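Phosphoglucomutase/phosphomannomutase family protein (Burkholderia thailandensis, PDB 3UW2) binds a zinc ion and probably catalyses intramolecular phosphate transfer on phosphohexoses, as a member of the phosphohexose mutase family. Local coordinates at residues D268-V273 with A369-I374; M287-E292 with L365-R370. One frame throughout, in Å; residues are numbered along the deposited sequence.

Contact 1: residues D268-V273 with A369-I374; sequences DRLGVV and ARLLEI. With ZN (zinc ion), chain K.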
loop_
_atom_site.group_PDB
_atom_site.type_symbol
_atom_site.label_atom_id
_atom_site.label_comp_id
_atom_site.label_asym_id
_atom_site.label_seq_id
_atom_site.Cartn_x
_atom_site.Cartn_y
_atom_site.Cartn_z
ATOM N N ASP A 268 2.639 5.443 1.495
ATOM C CA ASP A 268 1.774 4.786 0.463
ATOM C C ASP A 268 0.502 4.169 1.135
ATOM O O ASP A 268 -0.262 3.451 0.495
ATOM C CB ASP A 268 2.551 3.798 -0.406
ATOM C CG ASP A 268 2.996 2.586 0.365
ATOM O OD1 ASP A 268 2.724 2.575 1.568
ATOM O OD2 ASP A 268 3.637 1.662 -0.194
ATOM N N ARG A 269 0.284 4.470 2.426
ATOM C CA ARG A 269 -0.940 4.047 3.089
ATOM C C ARG A 269 -1.489 5.157 3.988
ATOM O O ARG A 269 -0.708 5.824 4.711
ATOM C CB ARG A 269 -0.734 2.798 3.944
ATOM C CG ARG A 269 -0.352 1.557 3.166
ATOM C CD ARG A 269 -0.420 0.310 4.061
ATOM N NE ARG A 269 0.747 0.197 4.932
ATOM C CZ ARG A 269 0.878 -0.685 5.927
ATOM N NH1 ARG A 269 -0.088 -1.572 6.199
ATOM N NH2 ARG A 269 1.993 -0.683 6.655
ATOM N N LEU A 270 -2.813 5.323 3.968
ATOM C CA LEU A 270 -3.521 6.308 4.808
ATOM C C LEU A 270 -4.509 5.592 5.755
ATOM O O LEU A 270 -5.339 4.763 5.297
ATOM C CB LEU A 270 -4.314 7.292 3.913
ATOM C CG LEU A 270 -5.277 8.281 4.607
ATOM C CD1 LEU A 270 -4.515 9.387 5.271
ATOM C CD2 LEU A 270 -6.251 8.856 3.574
ATOM N N GLY A 271 -4.388 5.928 7.048
ATOM C CA GLY A 271 -5.401 5.596 8.088
ATOM C C GLY A 271 -6.303 6.799 8.344
ATOM O O GLY A 271 -5.813 7.939 8.353
ATOM N N VAL A 272 -7.604 6.557 8.588
ATOM C CA VAL A 272 -8.637 7.606 8.687
ATOM C C VAL A 272 -9.421 7.327 9.938
ATOM O O VAL A 272 -9.939 6.216 10.136
ATOM C CB VAL A 272 -9.637 7.579 7.462
ATOM C CG1 VAL A 272 -10.785 8.587 7.655
ATOM C CG2 VAL A 272 -8.907 7.823 6.142
ATOM N N VAL A 273 -9.501 8.351 10.785
ATOM C CA VAL A 273 -10.217 8.307 12.070
ATOM C C VAL A 273 -11.268 9.441 12.099
ATOM O O VAL A 273 -10.972 10.596 11.757
ATOM C CB VAL A 273 -9.225 8.518 13.289
ATOM C CG1 VAL A 273 -9.933 8.432 14.650
ATOM C CG2 VAL A 273 -8.103 7.487 13.269
ATOM N N ALA A 369 -6.027 13.591 -0.152
ATOM C CA ALA A 369 -6.560 14.718 -0.859
ATOM C C ALA A 369 -7.906 14.358 -1.504
ATOM O O ALA A 369 -8.848 15.171 -1.471
ATOM C CB ALA A 369 -5.543 15.182 -1.908
ATOM N N ARG A 370 -8.023 13.141 -2.055
ATOM C CA ARG A 370 -9.235 12.768 -2.732
ATOM C C ARG A 370 -10.326 12.623 -1.675
ATOM O O ARG A 370 -11.478 12.906 -1.953
ATOM C CB ARG A 370 -9.068 11.451 -3.514
ATOM C CG ARG A 370 -8.235 11.604 -4.816
ATOM C CD ARG A 370 -8.983 12.415 -5.873
ATOM N NE ARG A 370 -10.131 11.631 -6.436
ATOM C CZ ARG A 370 -10.103 10.945 -7.578
ATOM N NH1 ARG A 370 -9.014 10.979 -8.405
ATOM N NH2 ARG A 370 -11.197 10.296 -7.958
ATOM N N LEU A 371 -9.953 12.162 -0.476
ATOM C CA LEU A 371 -10.957 11.966 0.621
ATOM C C LEU A 371 -11.437 13.379 1.066
ATOM O O LEU A 371 -12.634 13.635 1.163
ATOM C CB LEU A 371 -10.287 11.189 1.746
ATOM C CG LEU A 371 -11.151 10.961 2.996
ATOM C CD1 LEU A 371 -12.486 10.364 2.589
ATOM C CD2 LEU A 371 -10.418 10.073 3.977
ATOM N N LEU A 372 -10.504 14.330 1.250
ATOM C CA LEU A 372 -10.902 15.711 1.613
ATOM C C LEU A 372 -11.832 16.359 0.539
ATOM O O LEU A 372 -12.726 17.122 0.858
ATOM C CB LEU A 372 -9.667 16.584 1.831
ATOM C CG LEU A 372 -8.678 16.304 2.972
ATOM C CD1 LEU A 372 -7.452 17.167 2.837
ATOM C CD2 LEU A 372 -9.410 16.631 4.259
ATOM N N GLU A 373 -11.590 16.096 -0.733
ATOM C CA GLU A 373 -12.452 16.632 -1.789
ATOM C C GLU A 373 -13.935 16.241 -1.557
ATOM O O GLU A 373 -14.850 17.070 -1.756
ATOM C CB GLU A 373 -12.005 16.059 -3.134
ATOM C CG GLU A 373 -12.852 16.529 -4.321
ATOM C CD GLU A 373 -12.308 15.981 -5.634
ATOM O OE1 GLU A 373 -12.415 14.737 -5.922
ATOM O OE2 GLU A 373 -11.747 16.794 -6.365
ATOM N N ILE A 374 -14.141 14.979 -1.173
ATOM C CA ILE A 374 -15.458 14.446 -0.895
ATOM C C ILE A 374 -16.007 14.931 0.453
ATOM O O ILE A 374 -17.146 15.419 0.503
ATOM C CB ILE A 374 -15.456 12.910 -0.931
ATOM C CG1 ILE A 374 -15.112 12.403 -2.363
ATOM C CG2 ILE A 374 -16.810 12.352 -0.468
ATOM C CD1 ILE A 374 -14.811 10.928 -2.471
HETATM ZN ZN ZN K . 4.083 1.903 3.072
#
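Val272 and Leu371 meet tip to tip, and through this apolar touch a strand of the second α/β/α domain leans on a helix of the third. The methyl CD2 of Leu371 does the work: it lies 3.5 Å from Val272 CG2, a tight fit for two carbons, and 4.0 Å from Val272 CG1, so it leans mainly on CG2. Leu371 carries its CG anti to the backbone N (chi1 177°), which extends the side chain from the helix toward the strand. Leu270, two residues before Val272 and on the same side of the strand, adds a looser touch, its CD2 4.4 Å from Leu371 CD2.

Metal binding occupies the start of the same segment. Asp268 gives OD1 to the zinc ion at 2.1 Å, while its OD2 stays 3.3 Å from the metal and pairs instead with Lys140. Asp264 and Asp266 also bind the zinc ion; Asp264 accepts a hydrogen bond from Arg269 NE, so a second-shell arginine braces a first-shell carboxylate. The metal loop thus runs directly into the strand that meets the helix.

Charged groups of 369-374 take no part in the touch with the strand: Arg370 pairs with Asp356 and Glu373 with Arg357, and a long, weak ion pair links Arg370 to Glu373.

Strand 270-273 is an outermost strand of its four-stranded sheet, antiparallel to 259-263, whose Phe261 touches both Leu270 and Leu371. Leu288 and Phe289 of helix 282-296 also pack on Leu371, while Val273 packs on helix 246-254.

Contact 2: residues M287-E292 with L365-R370; sequences MLFAEE and LYTGAR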
loop_
_atom_site.group_PDB
_atom_site.type_symbol
_atom_site.label_atom_id
_atom_site.label_comp_id
_atom_site.label_asym_id
_atom_site.label_seq_id
_atom_site.Cartn_x
_atom_site.Cartn_y
_atom_site.Cartn_z
ATOM N N MET A 287 -15.615 2.208 -0.742
ATOM C CA MET A 287 -17.032 2.459 -1.115
ATOM C C MET A 287 -17.273 3.948 -1.429
ATOM O O MET A 287 -17.943 4.299 -2.402
ATOM C CB MET A 287 -17.990 1.900 -0.062
ATOM C CG MET A 287 -17.997 0.362 -0.117
ATOM S SD MET A 287 -19.169 -0.583 0.889
ATOM C CE MET A 287 -18.451 -0.554 2.532
ATOM N N LEU A 288 -16.662 4.836 -0.635
ATOM C CA LEU A 288 -16.980 6.241 -0.756
ATOM C C LEU A 288 -16.321 6.779 -2.037
ATOM O O LEU A 288 -16.890 7.610 -2.798
ATOM C CB LEU A 288 -16.470 6.982 0.525
ATOM C CG LEU A 288 -16.753 8.472 0.685
ATOM C CD1 LEU A 288 -18.222 8.710 1.120
ATOM C CD2 LEU A 288 -15.782 9.163 1.685
ATOM N N PHE A 289 -15.102 6.314 -2.272
ATOM C CA PHE A 289 -14.411 6.698 -3.512
ATOM C C PHE A 289 -15.116 6.133 -4.783
ATOM O O PHE A 289 -15.235 6.801 -5.798
ATOM C CB PHE A 289 -12.965 6.156 -3.428
ATOM C CG PHE A 289 -12.128 6.880 -2.418
ATOM C CD1 PHE A 289 -12.048 8.298 -2.461
ATOM C CD2 PHE A 289 -11.315 6.164 -1.525
ATOM C CE1 PHE A 289 -11.268 8.992 -1.532
ATOM C CE2 PHE A 289 -10.520 6.863 -0.589
ATOM C CZ PHE A 289 -10.510 8.281 -0.611
ATOM N N ALA A 290 -15.527 4.876 -4.720
ATOM C CA ALA A 290 -16.164 4.204 -5.850
ATOM C C ALA A 290 -17.430 4.968 -6.187
ATOM O O ALA A 290 -17.771 5.120 -7.358
ATOM C CB ALA A 290 -16.554 2.756 -5.452
ATOM N N GLU A 291 -18.188 5.381 -5.177
ATOM C CA GLU A 291 -19.394 6.111 -5.476
ATOM C C GLU A 291 -19.067 7.373 -6.283
ATOM O O GLU A 291 -19.681 7.637 -7.321
ATOM C CB GLU A 291 -20.161 6.428 -4.193
ATOM C CG GLU A 291 -21.254 7.495 -4.321
ATOM C CD GLU A 291 -22.026 7.672 -2.997
ATOM O OE1 GLU A 291 -21.399 7.699 -1.896
ATOM O OE2 GLU A 291 -23.268 7.759 -3.071
ATOM N N GLU A 292 -18.132 8.162 -5.814
ATOM C CA GLU A 292 -17.793 9.401 -6.525
ATOM C C GLU A 292 -17.188 9.104 -7.950
ATOM O O GLU A 292 -17.577 9.716 -8.958
ATOM C CB GLU A 292 -16.815 10.210 -5.666
ATOM C CG GLU A 292 -16.610 11.641 -6.161
ATOM C CD GLU A 292 -15.832 11.733 -7.466
ATOM O OE1 GLU A 292 -14.891 10.931 -7.660
ATOM O OE2 GLU A 292 -16.182 12.595 -8.323
ATOM N N LEU A 365 -0.984 10.128 0.292
ATOM C CA LEU A 365 -1.150 11.577 0.350
ATOM C C LEU A 365 -2.217 12.018 -0.691
ATOM O O LEU A 365 -3.027 12.899 -0.405
ATOM C CB LEU A 365 0.164 12.306 -0.006
ATOM C CG LEU A 365 1.215 12.438 1.132
ATOM C CD1 LEU A 365 1.846 11.112 1.533
ATOM C CD2 LEU A 365 2.325 13.390 0.625
ATOM N N TYR A 366 -2.143 11.457 -1.905
ATOM C CA TYR A 366 -3.183 11.652 -2.874
ATOM C C TYR A 366 -4.523 11.107 -2.407
ATOM O O TYR A 366 -5.536 11.756 -2.601
ATOM C CB TYR A 366 -2.794 11.013 -4.232
ATOM C CG TYR A 366 -3.739 11.430 -5.327
ATOM C CD1 TYR A 366 -3.783 12.774 -5.774
ATOM C CD2 TYR A 366 -4.619 10.506 -5.924
ATOM C CE1 TYR A 366 -4.717 13.194 -6.773
ATOM C CE2 TYR A 366 -5.520 10.900 -6.914
ATOM C CZ TYR A 366 -5.516 12.238 -7.370
ATOM O OH TYR A 366 -6.406 12.593 -8.350
ATOM N N THR A 367 -4.544 9.917 -1.795
ATOM C CA THR A 367 -5.848 9.388 -1.300
ATOM C C THR A 367 -6.402 10.394 -0.266
ATOM O O THR A 367 -7.602 10.672 -0.258
ATOM C CB THR A 367 -5.618 7.996 -0.651
ATOM O OG1 THR A 367 -5.134 7.112 -1.671
ATOM C CG2 THR A 367 -6.900 7.409 0.029
ATOM N N GLY A 368 -5.537 10.910 0.621
ATOM C CA GLY A 368 -5.976 11.895 1.600
ATOM C C GLY A 368 -6.643 13.092 0.911
ATOM O O GLY A 368 -7.680 13.556 1.332
ATOM N N ALA A 369 -6.027 13.591 -0.152
ATOM C CA ALA A 369 -6.560 14.718 -0.859
ATOM C C ALA A 369 -7.906 14.358 -1.504
ATOM O O ALA A 369 -8.848 15.171 -1.471
ATOM C CB ALA A 369 -5.543 15.182 -1.908
ATOM N N ARG A 370 -8.023 13.141 -2.055
ATOM C CA ARG A 370 -9.235 12.768 -2.732
ATOM C C ARG A 370 -10.326 12.623 -1.675
ATOM O O ARG A 370 -11.478 12.906 -1.953
ATOM C CB ARG A 370 -9.068 11.451 -3.514
ATOM C CG ARG A 370 -8.235 11.604 -4.816
ATOM C CD ARG A 370 -8.983 12.415 -5.873
ATOM N NE ARG A 370 -10.131 11.631 -6.436
ATOM C CZ ARG A 370 -10.103 10.945 -7.578
ATOM N NH1 ARG A 370 -9.014 10.979 -8.405
ATOM N NH2 ARG A 370 -11.197 10.296 -7.958
HETATM O O HOH W 1 -13.193 10.088 -5.873
#
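Phe289, with CG anti to its carbonyl carbon (chi1 -70°), extends its ring toward helix 364-375, where Thr367 turns its CG2 methyl to the ring. Phe289 CE2 lies 3.7 Å from Thr367 CG2, the two side chains crossing at about a right angle. Farther along the helix, Phe289 CE1 comes within 3.8 Å of Arg370 CB, and the Arg370 carbonyl oxygen lies at the ring edge.

Arg370, bent at chi2 and chi3, folds back over Tyr366: its CG lies over one face of the ring, 3.5 Å above its plane and displaced toward the rim, and NH1 donates to Tyr366 OH at 3.1 Å, nearly straight (160°) and close to the guanidinium plane. NH2 and Glu292 OE1 form a long salt bridge of 3.8 Å, bridged by a water that donates to Glu292 OE1 and accepts from Arg370 NH2. Stronger ionic partners lie beyond, Asp356 for Arg370 and Arg296 for Glu292.

The axes of segments 287-292 and 365-370 approach to 11.9 Å, with 65° between their directions; these segments belong to helices 282-296 and 364-375. Phe354 of strand 352-354 meets the rings of Phe289 and Tyr366 edge-to-face and also touches Thr367, while helix 178-186 packs on Tyr366.

How the contacts relate
Both contacts are buried and use helix 364-375, with their centres about 6 Å apart; their segments overlap at Ala369 and Arg370, of which Arg370 touches only in contact 2. Contact 1 links the second α/β/α domain to the third and is purely apolar where its segments touch, its polar chemistry being set apart at the metal loop. Contact 2 stays within the third domain and joins two helices; there an aromatic side chain is accompanied by a water-bridged ion pair involving the partly exposed Glu292. The two merge into one packed region: Leu371 CD1 lies 3.6 Å from Leu288 CD2. Together they illustrate how one helix can serve different partners with different residues.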